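Local coordinates for protein YECBM32 (Yersinia enterocolitica, PDB 2JDA) that binds polygalacturonic acid, the acidic backbone of pectin, as a periplasmic carbohydrate-binding module with a bound calcium ion, at residues 54-59 / 103-108; 8-13 / 131-136; 77-82 / 107-112; 89-94 / 140-145. One frame throughout, in Å; residues are numbered along the deposited sequence.

Interaction 1. Residues 54-59 / 103-108; sequences QSIENI and LTFTPV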
loop_
_atom_site.group_PDB
_atom_site.type_symbol
_atom_site.label_atom_id
_atom_site.label_comp_id
_atom_site.label_asym_id
_atom_site.label_seq_id
_atom_site.Cartn_x
_atom_site.Cartn_y
_atom_site.Cartn_z
ATOM N N GLN A 54 -5.084 14.220 -8.314
ATOM C CA GLN A 54 -4.365 15.174 -7.515
ATOM C C GLN A 54 -2.890 14.802 -7.372
ATOM O O GLN A 54 -2.482 13.699 -7.739
ATOM C CB GLN A 54 -4.993 15.292 -6.153
ATOM C CG GLN A 54 -4.944 13.991 -5.340
ATOM C CD GLN A 54 -5.878 14.059 -4.152
ATOM O OE1 GLN A 54 -5.522 14.635 -3.121
ATOM N NE2 GLN A 54 -7.069 13.504 -4.310
ATOM N N SER A 55 -2.097 15.717 -6.833
ATOM C CA SER A 55 -0.672 15.520 -6.675
ATOM C C SER A 55 -0.413 14.581 -5.537
ATOM O O SER A 55 -1.040 14.686 -4.470
ATOM C CB SER A 55 0.002 16.847 -6.424
ATOM O OG SER A 55 -0.265 17.702 -7.535
ATOM N N ILE A 56 0.483 13.631 -5.799
ATOM C CA ILE A 56 0.884 12.596 -4.834
ATOM C C ILE A 56 2.367 12.751 -4.573
ATOM O O ILE A 56 3.173 12.742 -5.526
ATOM C CB ILE A 56 0.660 11.174 -5.408
ATOM C CG1 ILE A 56 -0.659 11.020 -6.129
ATOM C CG2 ILE A 56 0.948 10.142 -4.357
ATOM C CD1 ILE A 56 -1.728 11.145 -5.268
ATOM N N GLU A 57 2.727 12.880 -3.310
ATOM C CA GLU A 57 4.119 13.065 -2.919
ATOM C C GLU A 57 4.636 12.033 -1.951
ATOM O O GLU A 57 5.858 11.886 -1.836
ATOM C CB GLU A 57 4.362 14.442 -2.363
ATOM C CG GLU A 57 3.700 14.827 -1.116
ATOM C CD GLU A 57 4.188 16.187 -0.663
ATOM O OE1 GLU A 57 3.947 17.152 -1.447
ATOM O OE2 GLU A 57 4.862 16.278 0.420
ATOM N N ASN A 58 3.759 11.297 -1.257
ATOM C CA ASN A 58 4.261 10.217 -0.409
ATOM C C ASN A 58 3.186 9.161 -0.200
ATOM O O ASN A 58 2.014 9.425 -0.444
ATOM C CB ASN A 58 4.856 10.702 0.910
ATOM C CG ASN A 58 3.881 11.068 1.937
ATOM O OD1 ASN A 58 2.972 10.301 2.247
ATOM N ND2 ASN A 58 4.054 12.263 2.520
ATOM N N ILE A 59 3.623 7.982 0.203
ATOM C CA ILE A 59 2.728 6.914 0.633
ATOM C C ILE A 59 3.249 6.405 1.970
ATOM O O ILE A 59 4.408 6.031 2.094
ATOM C CB ILE A 59 2.684 5.793 -0.409
ATOM C CG1 ILE A 59 2.081 6.282 -1.725
ATOM C CG2 ILE A 59 1.938 4.595 0.159
ATOM C CD1 ILE A 59 2.441 5.440 -2.982
ATOM N N LEU A 103 7.176 6.452 2.216
ATOM C CA LEU A 103 7.812 6.294 0.912
ATOM C C LEU A 103 7.667 7.563 0.141
ATOM O O LEU A 103 6.550 8.087 0.031
ATOM C CB LEU A 103 7.161 5.133 0.135
ATOM C CG LEU A 103 7.015 3.808 0.887
ATOM C CD1 LEU A 103 6.334 2.815 -0.020
ATOM C CD2 LEU A 103 8.317 3.308 1.438
ATOM N N THR A 104 8.763 8.027 -0.452
ATOM C CA THR A 104 8.745 9.284 -1.235
ATOM C C THR A 104 9.304 9.053 -2.630
ATOM O O THR A 104 9.986 8.080 -2.880
ATOM C CB THR A 104 9.509 10.405 -0.523
ATOM O OG1 THR A 104 10.881 10.040 -0.381
ATOM C CG2 THR A 104 8.973 10.660 0.855
ATOM N N PHE A 105 9.025 9.998 -3.523
ATOM C CA PHE A 105 9.253 9.822 -4.933
ATOM C C PHE A 105 8.959 11.167 -5.593
ATOM O O PHE A 105 8.327 12.058 -5.007
ATOM C CB PHE A 105 8.346 8.738 -5.531
ATOM C CG PHE A 105 6.962 8.734 -4.944
ATOM C CD1 PHE A 105 6.001 9.612 -5.394
ATOM C CD2 PHE A 105 6.642 7.894 -3.898
ATOM C CE1 PHE A 105 4.721 9.618 -4.830
ATOM C CE2 PHE A 105 5.419 7.905 -3.321
ATOM C CZ PHE A 105 4.436 8.777 -3.779
ATOM N N THR A 106 9.446 11.323 -6.804
ATOM C CA THR A 106 9.097 12.493 -7.625
ATOM C C THR A 106 7.567 12.610 -7.650
ATOM O O THR A 106 6.890 11.624 -8.040
ATOM C CB THR A 106 9.592 12.285 -9.045
ATOM O OG1 THR A 106 11.029 12.379 -9.075
ATOM C CG2 THR A 106 9.084 13.380 -9.948
ATOM N N PRO A 107 7.002 13.743 -7.285
ATOM C CA PRO A 107 5.545 13.847 -7.294
ATOM C C PRO A 107 4.935 13.619 -8.639
ATOM O O PRO A 107 5.437 14.018 -9.663
ATOM C CB PRO A 107 5.282 15.253 -6.776
ATOM C CG PRO A 107 6.505 15.546 -5.933
ATOM C CD PRO A 107 7.628 14.900 -6.608
ATOM N N VAL A 108 3.768 12.956 -8.592
ATOM C CA VAL A 108 2.965 12.624 -9.765
ATOM C C VAL A 108 1.537 13.078 -9.537
ATOM O O VAL A 108 1.144 13.395 -8.425
ATOM C CB VAL A 108 2.982 11.099 -10.062
ATOM C CG1 VAL A 108 4.408 10.596 -10.242
ATOM C CG2 VAL A 108 2.274 10.306 -8.992
HETATM O O HOH W 1 7.938 13.354 -2.675
#
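Ile56 and Val108 form one antiparallel hydrogen-bonded pair and Ile59 and Leu103 another, and between them the partner chain turns a corner at Thr106. The first pair is closed by Ile56 N to Val108 O, 2.7 Å and nearly in line with the carbonyl (169°), and by Val108 N to Ile56 O at 3.1 Å. Leu103 N gives Ile59 O a bond of 2.8 Å, and the reciprocal Ile59 N to Leu103 O completes the second. The tight part lies between these clamps, where the Phe105 ring fits against the strand. With CG between the backbone N and the carbonyl carbon (chi1 38°), the ring leads back toward residues 54-59. Ile56 CG2 touches Phe105 CZ at 3.8 Å in the ring plane, Ile59 CD1 meets Phe105 CE2 at 3.9 Å, and Glu57 O sits over one face toward the rim. Val108 CG2 adds contact with Ile56 CB. The outer side is looser: Glu57, Ser55 and Pro107 are exposed, and in place of a direct bond a water donates to Glu57 O and to Phe105 O, 2.7 Å from each. Asn58 turns its amide away, its OD1 accepting from Ser135 N. The chemistry thus divides the work: backbone bonds set the register at both ends, an aromatic ring fills the middle, and one water satisfies two carbonyls where strand pairing lapses.

Interaction 2. Residues 8-13 / 131-136; sequences AQIVAV and IAINSA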
loop_
_atom_site.group_PDB
_atom_site.type_symbol
_atom_site.label_atom_id
_atom_site.label_comp_id
_atom_site.label_asym_id
_atom_site.label_seq_id
_atom_site.Cartn_x
_atom_site.Cartn_y
_atom_site.Cartn_z
ATOM N N ALA A 8 -4.663 12.539 1.302
ATOM C CA ALA A 8 -5.610 12.409 0.217
ATOM C C ALA A 8 -6.724 11.406 0.594
ATOM O O ALA A 8 -6.498 10.302 1.161
ATOM C CB ALA A 8 -4.891 11.950 -1.017
ATOM N N GLN A 9 -7.939 11.757 0.268
ATOM C CA GLN A 9 -9.085 10.941 0.668
ATOM C C GLN A 9 -9.143 9.719 -0.221
ATOM O O GLN A 9 -9.284 9.858 -1.411
ATOM C CB GLN A 9 -10.388 11.744 0.488
ATOM C CG GLN A 9 -11.661 10.887 0.797
ATOM C CD GLN A 9 -13.004 11.615 0.643
ATOM O OE1 GLN A 9 -13.060 12.742 0.140
ATOM N NE2 GLN A 9 -14.101 10.932 1.058
ATOM N N ILE A 10 -9.062 8.547 0.390
ATOM C CA ILE A 10 -9.333 7.293 -0.320
ATOM C C ILE A 10 -10.818 7.014 -0.257
ATOM O O ILE A 10 -11.360 6.777 0.850
ATOM C CB ILE A 10 -8.501 6.141 0.286
ATOM C CG1 ILE A 10 -6.989 6.425 0.143
ATOM C CG2 ILE A 10 -8.874 4.797 -0.369
ATOM C CD1 ILE A 10 -6.104 5.592 1.028
ATOM N N VAL A 11 -11.483 7.091 -1.392
ATOM C CA VAL A 11 -12.945 6.872 -1.464
ATOM C C VAL A 11 -13.376 5.467 -1.831
ATOM O O VAL A 11 -14.502 5.073 -1.563
ATOM C CB VAL A 11 -13.645 7.827 -2.451
ATOM C CG1 VAL A 11 -13.453 9.236 -2.003
ATOM C CG2 VAL A 11 -13.206 7.649 -3.900
ATOM N N ALA A 12 -12.473 4.658 -2.348
ATOM C CA ALA A 12 -12.834 3.311 -2.774
ATOM C C ALA A 12 -11.572 2.480 -2.810
ATOM O O ALA A 12 -10.528 2.971 -3.206
ATOM C CB ALA A 12 -13.489 3.332 -4.098
ATOM N N VAL A 13 -11.694 1.256 -2.353
ATOM C CA VAL A 13 -10.608 0.291 -2.378
ATOM C C VAL A 13 -11.128 -0.955 -3.068
ATOM O O VAL A 13 -12.265 -1.397 -2.786
ATOM C CB VAL A 13 -10.089 -0.079 -0.972
ATOM C CG1 VAL A 13 -8.946 -1.102 -1.057
ATOM C CG2 VAL A 13 -9.679 1.134 -0.221
ATOM N N ILE A 131 -2.561 1.940 4.756
ATOM C CA ILE A 131 -1.906 2.751 3.776
ATOM C C ILE A 131 -2.553 4.115 3.790
ATOM O O ILE A 131 -3.765 4.263 3.890
ATOM C CB ILE A 131 -2.011 2.093 2.405
ATOM C CG1 ILE A 131 -1.070 2.712 1.393
ATOM C CG2 ILE A 131 -3.372 2.100 1.929
ATOM C CD1 ILE A 131 -0.510 1.589 0.467
ATOM N N ALA A 132 -1.738 5.136 3.616
ATOM C CA ALA A 132 -2.269 6.498 3.457
ATOM C C ALA A 132 -1.450 7.218 2.375
ATOM O O ALA A 132 -0.275 6.879 2.147
ATOM C CB ALA A 132 -2.243 7.257 4.752
ATOM N N ILE A 133 -2.042 8.213 1.757
ATOM C CA ILE A 133 -1.417 8.953 0.660
ATOM C C ILE A 133 -1.223 10.401 1.152
ATOM O O ILE A 133 -2.119 11.007 1.706
ATOM C CB ILE A 133 -2.305 8.925 -0.560
ATOM C CG1 ILE A 133 -2.694 7.469 -0.970
ATOM C CG2 ILE A 133 -1.710 9.770 -1.660
ATOM C CD1 ILE A 133 -1.613 6.681 -1.266
ATOM N N ASN A 134 -0.033 10.926 0.954
ATOM C CA ASN A 134 0.341 12.269 1.404
ATOM C C ASN A 134 0.188 12.425 2.935
ATOM O O ASN A 134 -0.524 13.308 3.434
ATOM C CB ASN A 134 -0.500 13.300 0.668
ATOM C CG ASN A 134 -0.184 13.375 -0.801
ATOM O OD1 ASN A 134 0.847 12.880 -1.267
ATOM N ND2 ASN A 134 -1.067 14.042 -1.558
ATOM N N SER A 135 0.857 11.517 3.659
ATOM C CA SER A 135 0.844 11.487 5.108
ATOM C C SER A 135 1.796 12.503 5.706
ATOM O O SER A 135 2.868 12.753 5.194
ATOM C CB SER A 135 1.267 10.104 5.522
ATOM O OG SER A 135 1.396 9.938 6.921
ATOM N N ALA A 136 1.379 13.049 6.843
ATOM C CA ALA A 136 2.247 13.861 7.696
ATOM C C ALA A 136 2.967 13.059 8.797
ATOM O O ALA A 136 3.570 13.646 9.689
ATOM C CB ALA A 136 1.433 14.988 8.300
HETATM O O HOH W 2 -4.852 8.624 2.335
#
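The peptide carbonyl of Ile133 is the flat group that carries this contact, and Ala8 N reaches its oxygen at 3.0 Å from 34° outside the carbonyl plane. A second flat group, the Asn134 carboxamide, comes only to the margin, its ND2 lying 4.4 Å from Ala8 CB; its own polar atoms serve the neighbouring strand, OD1 accepting from Glu57 N and ND2 giving to Ser55 O. A water closes the polar link from the other end of Ala8: it donates to Ala8 O at 2.6 Å and accepts from Ile133 N at 2.9 Å, so both backbone polar atoms of each residue are engaged. Beneath this double bridge the packing is aliphatic. Ala8 CB rests on Ile133 CG2 at 3.9 Å, the branch that stands anti to the backbone N. Ile10 CD1, swung out anti to CA (chi2 163°), ends 3.9 Å from Ile131 O and 4.4 Å from Ile133 CG1. No beta ladder forms here. The lead-in to strand 10-15, which pairs with strand 44-50, with a classic bulge where Val11 and Ala12 both face Glu49, joins the end of strand 125-133, whose Ile133 also packs on Ile56 and Ile59 of strand 53-63.

Interaction 3. Residues 77-82 / 107-112; sequences YSNDGK and PVTAKY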
loop_
_atom_site.group_PDB
_atom_site.type_symbol
_atom_site.label_atom_id
_atom_site.label_comp_id
_atom_site.label_asym_id
_atom_site.label_seq_id
_atom_site.Cartn_x
_atom_site.Cartn_y
_atom_site.Cartn_z
ATOM N N TYR A 77 0.700 4.092 -10.526
ATOM C CA TYR A 77 -0.284 5.162 -10.491
ATOM C C TYR A 77 -0.960 5.322 -11.847
ATOM O O TYR A 77 -0.443 4.950 -12.898
ATOM C CB TYR A 77 0.324 6.494 -10.038
ATOM C CG TYR A 77 1.348 7.102 -10.990
ATOM C CD1 TYR A 77 0.988 8.112 -11.878
ATOM C CD2 TYR A 77 2.662 6.651 -11.018
ATOM C CE1 TYR A 77 1.962 8.677 -12.762
ATOM C CE2 TYR A 77 3.607 7.195 -11.902
ATOM C CZ TYR A 77 3.255 8.222 -12.744
ATOM O OH TYR A 77 4.231 8.729 -13.612
ATOM N N SER A 78 -2.148 5.924 -11.831
ATOM C CA SER A 78 -2.975 6.071 -13.030
ATOM C C SER A 78 -4.032 7.146 -12.805
ATOM O O SER A 78 -4.449 7.391 -11.662
ATOM C CB SER A 78 -3.713 4.748 -13.318
ATOM O OG SER A 78 -4.541 4.799 -14.443
ATOM N N ASN A 79 -4.453 7.762 -13.905
ATOM C CA ASN A 79 -5.615 8.614 -13.873
ATOM C C ASN A 79 -6.903 7.918 -14.303
ATOM O O ASN A 79 -7.988 8.392 -13.968
ATOM C CB ASN A 79 -5.385 9.836 -14.756
ATOM C CG ASN A 79 -4.432 10.813 -14.137
ATOM O OD1 ASN A 79 -4.349 10.929 -12.918
ATOM N ND2 ASN A 79 -3.724 11.564 -14.992
ATOM N N ASP A 80 -6.777 6.869 -15.091
ATOM C CA ASP A 80 -7.939 6.149 -15.619
ATOM C C ASP A 80 -8.249 4.778 -15.006
ATOM O O ASP A 80 -9.310 4.192 -15.260
ATOM C CB ASP A 80 -7.891 6.068 -17.133
ATOM C CG ASP A 80 -6.761 5.242 -17.682
ATOM O OD1 ASP A 80 -6.027 4.576 -16.905
ATOM O OD2 ASP A 80 -6.528 5.261 -18.924
ATOM N N GLY A 81 -7.328 4.247 -14.199
ATOM C CA GLY A 81 -7.530 2.934 -13.591
ATOM C C GLY A 81 -7.316 1.776 -14.563
ATOM O O GLY A 81 -7.613 0.646 -14.184
ATOM N N LYS A 82 -6.798 2.057 -15.766
ATOM C CA LYS A 82 -6.584 1.061 -16.833
ATOM C C LYS A 82 -5.156 1.046 -17.358
ATOM O O LYS A 82 -4.640 -0.008 -17.785
ATOM C CB LYS A 82 -7.538 1.365 -18.008
ATOM C CG LYS A 82 -9.020 1.378 -17.671
ATOM C CD LYS A 82 -9.851 1.542 -18.962
ATOM C CE LYS A 82 -11.372 1.326 -18.727
ATOM N NZ LYS A 82 -11.786 1.599 -17.296
ATOM N N PRO A 107 7.002 13.743 -7.285
ATOM C CA PRO A 107 5.545 13.847 -7.294
ATOM C C PRO A 107 4.935 13.619 -8.639
ATOM O O PRO A 107 5.437 14.018 -9.663
ATOM C CB PRO A 107 5.282 15.253 -6.776
ATOM C CG PRO A 107 6.505 15.546 -5.933
ATOM C CD PRO A 107 7.628 14.900 -6.608
ATOM N N VAL A 108 3.768 12.956 -8.592
ATOM C CA VAL A 108 2.965 12.624 -9.765
ATOM C C VAL A 108 1.537 13.078 -9.537
ATOM O O VAL A 108 1.144 13.395 -8.425
ATOM C CB VAL A 108 2.982 11.099 -10.062
ATOM C CG1 VAL A 108 4.408 10.596 -10.242
ATOM C CG2 VAL A 108 2.274 10.306 -8.992
ATOM N N THR A 109 0.762 13.130 -10.619
ATOM C CA THR A 109 -0.668 13.322 -10.560
ATOM C C THR A 109 -1.336 11.979 -10.758
ATOM O O THR A 109 -1.024 11.226 -11.689
ATOM C CB THR A 109 -1.074 14.293 -11.661
ATOM O OG1 THR A 109 -0.564 15.594 -11.310
ATOM C CG2 THR A 109 -2.583 14.398 -11.763
ATOM N N ALA A 110 -2.283 11.655 -9.871
ATOM C CA ALA A 110 -2.987 10.379 -9.981
ATOM C C ALA A 110 -4.366 10.464 -9.333
ATOM O O ALA A 110 -4.562 11.238 -8.396
ATOM C CB ALA A 110 -2.189 9.248 -9.338
ATOM N N LYS A 111 -5.290 9.637 -9.843
ATOM C CA LYS A 111 -6.551 9.331 -9.152
ATOM C C LYS A 111 -6.515 7.949 -8.505
ATOM O O LYS A 111 -7.243 7.710 -7.588
ATOM C CB LYS A 111 -7.731 9.425 -10.108
ATOM C CG LYS A 111 -9.077 9.218 -9.476
ATOM C CD LYS A 111 -10.153 9.576 -10.482
ATOM C CE LYS A 111 -11.520 9.211 -10.017
ATOM N NZ LYS A 111 -12.506 9.545 -11.089
ATOM N N TYR A 112 -5.651 7.062 -8.993
ATOM C CA TYR A 112 -5.570 5.696 -8.510
ATOM C C TYR A 112 -4.125 5.342 -8.192
ATOM O O TYR A 112 -3.184 5.673 -8.954
ATOM C CB TYR A 112 -6.052 4.674 -9.528
ATOM C CG TYR A 112 -7.460 4.913 -10.028
ATOM C CD1 TYR A 112 -8.555 4.290 -9.451
ATOM C CD2 TYR A 112 -7.694 5.707 -11.140
ATOM C CE1 TYR A 112 -9.829 4.517 -9.943
ATOM C CE2 TYR A 112 -8.974 5.908 -11.627
ATOM C CZ TYR A 112 -10.040 5.296 -11.019
ATOM O OH TYR A 112 -11.336 5.505 -11.506
#
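Ser78 O is gripped by two successive backbone donors, Tyr112 N at 2.9 Å and Lys111 N at 3.0 Å. The Tyr112 bond runs close to the carbonyl direction (C=O...N 162°), whereas that from Lys111 is more bent. Ser78 N returns a bond of 3.1 Å to Tyr112 O. Beyond this pair the chain 79-82 curls beside the Tyr112 ring: Gly81 CA lies over one face, 4.0 Å from the centroid, as a CH-pi contact, and Lys111 CG covers part of the opposite face, while Ser78 O stands at the edge in plane. The turn is stitched from within, since Ser78 OG accepts from Gly81 N at 2.9 Å in an ST motif and Asp80 OD1 from Lys82 N in an Asx turn; Ser78 OG also bonds to Asn83 O. On the strand side Val108 CG2 lies over one face of the Tyr77 ring, 3.9 Å from its centroid, with Val108 CG1 3.6 Å from Tyr77 CZ. Ala110 CB packs on Tyr77 CB. Two residues, Lys111 and Tyr112, facing one, Ser78, make a classic beta bulge, placed where the chain turns from strand 107-110 into strand 112-120 of the five-stranded sheet in this F5/8 type C beta-sandwich.

Interaction 4. Residues 89-94 / 140-145; sequences EGLETS and PSRAIK. With SO4 (sulfate ion), chain H.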
loop_
_atom_site.group_PDB
_atom_site.type_symbol
_atom_site.label_atom_id
_atom_site.label_comp_id
_atom_site.label_asym_id
_atom_site.label_seq_id
_atom_site.Cartn_x
_atom_site.Cartn_y
_atom_site.Cartn_z
ATOM N N GLU A 89 9.171 -0.575 -8.661
ATOM C CA GLU A 89 8.887 -1.987 -8.767
ATOM C C GLU A 89 9.884 -2.806 -7.940
ATOM O O GLU A 89 11.072 -2.413 -7.797
ATOM C CB GLU A 89 8.877 -2.464 -10.210
ATOM C CG GLU A 89 7.795 -1.867 -11.057
ATOM C CD GLU A 89 7.658 -2.562 -12.403
ATOM O OE1 GLU A 89 7.135 -3.711 -12.473
ATOM O OE2 GLU A 89 8.028 -1.928 -13.407
ATOM N N GLY A 90 9.417 -3.927 -7.399
ATOM C CA GLY A 90 10.255 -4.886 -6.688
ATOM C C GLY A 90 10.875 -4.326 -5.406
ATOM O O GLY A 90 12.030 -4.609 -5.093
ATOM N N LEU A 91 10.126 -3.531 -4.671
ATOM C CA LEU A 91 10.484 -3.064 -3.342
ATOM C C LEU A 91 10.257 -4.130 -2.287
ATOM O O LEU A 91 9.436 -5.011 -2.490
ATOM C CB LEU A 91 9.582 -1.868 -2.902
ATOM C CG LEU A 91 9.615 -0.648 -3.798
ATOM C CD1 LEU A 91 8.679 0.406 -3.344
ATOM C CD2 LEU A 91 10.999 -0.053 -3.779
ATOM N N GLU A 92 10.939 -4.030 -1.160
ATOM C CA GLU A 92 10.590 -4.766 0.050
ATOM C C GLU A 92 10.413 -3.790 1.181
ATOM O O GLU A 92 11.207 -2.838 1.318
ATOM C CB GLU A 92 11.713 -5.706 0.444
ATOM C CG GLU A 92 11.890 -6.955 -0.359
ATOM C CD GLU A 92 12.954 -7.799 0.347
ATOM O OE1 GLU A 92 12.662 -8.888 0.773
ATOM O OE2 GLU A 92 14.078 -7.292 0.551
ATOM N N THR A 93 9.450 -4.025 2.052
ATOM C CA THR A 93 9.312 -3.262 3.279
ATOM C C THR A 93 10.452 -3.604 4.229
ATOM O O THR A 93 11.064 -4.651 4.175
ATOM C CB THR A 93 7.975 -3.456 3.989
ATOM O OG1 THR A 93 7.769 -4.845 4.342
ATOM C CG2 THR A 93 6.847 -3.000 3.090
ATOM N N SER A 94 10.717 -2.678 5.115
ATOM C CA SER A 94 11.738 -2.850 6.133
ATOM C C SER A 94 11.214 -3.662 7.301
ATOM O O SER A 94 10.052 -3.564 7.680
ATOM C CB SER A 94 12.181 -1.484 6.627
ATOM O OG SER A 94 13.158 -1.648 7.643
ATOM N N PRO A 140 11.117 9.089 8.858
ATOM C CA PRO A 140 12.077 9.529 7.834
ATOM C C PRO A 140 11.593 9.161 6.424
ATOM O O PRO A 140 11.007 8.096 6.209
ATOM C CB PRO A 140 13.340 8.752 8.167
ATOM C CG PRO A 140 12.889 7.555 8.825
ATOM C CD PRO A 140 11.689 7.991 9.681
ATOM N N SER A 141 11.864 10.021 5.450
ATOM C CA SER A 141 11.545 9.711 4.077
ATOM C C SER A 141 12.413 8.584 3.570
ATOM O O SER A 141 13.632 8.611 3.763
ATOM C CB SER A 141 11.784 10.939 3.221
ATOM O OG SER A 141 10.846 11.948 3.503
ATOM N N ARG A 142 11.793 7.598 2.932
ATOM C CA ARG A 142 12.489 6.561 2.182
ATOM C C ARG A 142 12.182 6.779 0.712
ATOM O O ARG A 142 11.086 6.520 0.245
ATOM C CB ARG A 142 12.063 5.164 2.604
ATOM C CG ARG A 142 12.674 4.059 1.804
ATOM C CD ARG A 142 12.107 2.724 2.140
ATOM N NE ARG A 142 12.505 1.737 1.161
ATOM C CZ ARG A 142 12.111 0.466 1.179
ATOM N NH1 ARG A 142 11.313 0.010 2.157
ATOM N NH2 ARG A 142 12.508 -0.349 0.213
ATOM N N ALA A 143 13.160 7.316 -0.002
ATOM C CA ALA A 143 12.960 7.595 -1.418
ATOM C C ALA A 143 12.999 6.278 -2.188
ATOM O O ALA A 143 13.935 5.497 -2.044
ATOM C CB ALA A 143 14.010 8.567 -1.942
ATOM N N ILE A 144 11.985 6.017 -3.032
ATOM C CA ILE A 144 11.876 4.698 -3.671
ATOM C C ILE A 144 12.266 4.629 -5.089
ATOM O O ILE A 144 12.522 3.511 -5.612
ATOM C CB ILE A 144 10.495 4.044 -3.474
ATOM C CG1 ILE A 144 9.384 4.921 -4.066
ATOM C CG2 ILE A 144 10.259 3.793 -2.004
ATOM C CD1 ILE A 144 8.007 4.276 -4.030
ATOM N N LYS A 145 12.305 5.771 -5.730
ATOM C CA LYS A 145 12.943 5.847 -7.058
ATOM C C LYS A 145 13.449 7.282 -7.303
ATOM O O LYS A 145 12.838 8.236 -6.745
ATOM C CB LYS A 145 11.923 5.393 -8.113
ATOM C CG LYS A 145 12.442 5.417 -9.539
ATOM C CD LYS A 145 11.327 4.932 -10.483
ATOM C CE LYS A 145 11.719 5.021 -11.913
ATOM N NZ LYS A 145 10.511 4.620 -12.745
HETATM S S SO4 H . 12.494 13.769 6.254
HETATM O O1 SO4 H . 13.083 12.482 6.549
HETATM O O2 SO4 H . 11.260 13.563 5.463
HETATM O O3 SO4 H . 12.080 14.343 7.542
HETATM O O4 SO4 H . 13.349 14.486 5.443
#
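Arg142 grips Glu92 O end-on with both terminal nitrogens, NH1 and NH2 each 3.0 Å from the one oxygen. That oxygen lies only 3° out of the guanidinium plane, and both donors reach it from the same face of its carbonyl plane, tilted somewhat from it. The reach comes from a side chain whose CG is anti to the backbone N (chi1 176°) and which runs extended from CG to NE. NH1 has a further partner in Glu101, a salt bridge, and the other carboxylate oxygen of Glu101 accepts from Ser94 N, so the acid ties the arginine to the same segment, 89-94, that offers the carbonyl. Outward from this polar grip, Leu91 CD2 stands 4.3 Å from Arg142 NH2, and the other methyl of Leu91, CD1, meets Ile144. The two side chains cross at about a right angle, with Leu91 CD1 4.0 Å from Ile144 CG2 and 4.0 Å from Ile144 CD1. At the far end of 140-145, away from Glu92, a sulfate ion, probably from the crystallisation liquor, takes a bond of 3.0 Å from Ser141 N to its O1 and one of 2.6 Å from Ser141 OG to its O2. One cationic group thus serves both a neutral carbonyl and a carboxylate; the nearby negative charge would be expected to offset that of the arginine, while Leu91 and Ile144 extend the join with plain aliphatic packing.

From the N terminus, residues 8-13 open the longest loop, which interaction 2 closes at 131-136, bringing the start of the chain to the end of strand 125-133. Within it lie interaction 1, from strand 53-63 to 103-108, and interaction 3, from the end of strand 71-78 to 107-112. These two finish on the same run of chain and share Pro107 and Val108, so that Val108 meets both Ile56 and Tyr77. Interaction 4, between 89-94 and 140-145, crosses all three; its C-terminal strand 141-143 runs parallel to strand 101-105 beside interaction 1. Together the contacts tie both sheets to each other and draw both chain ends against them.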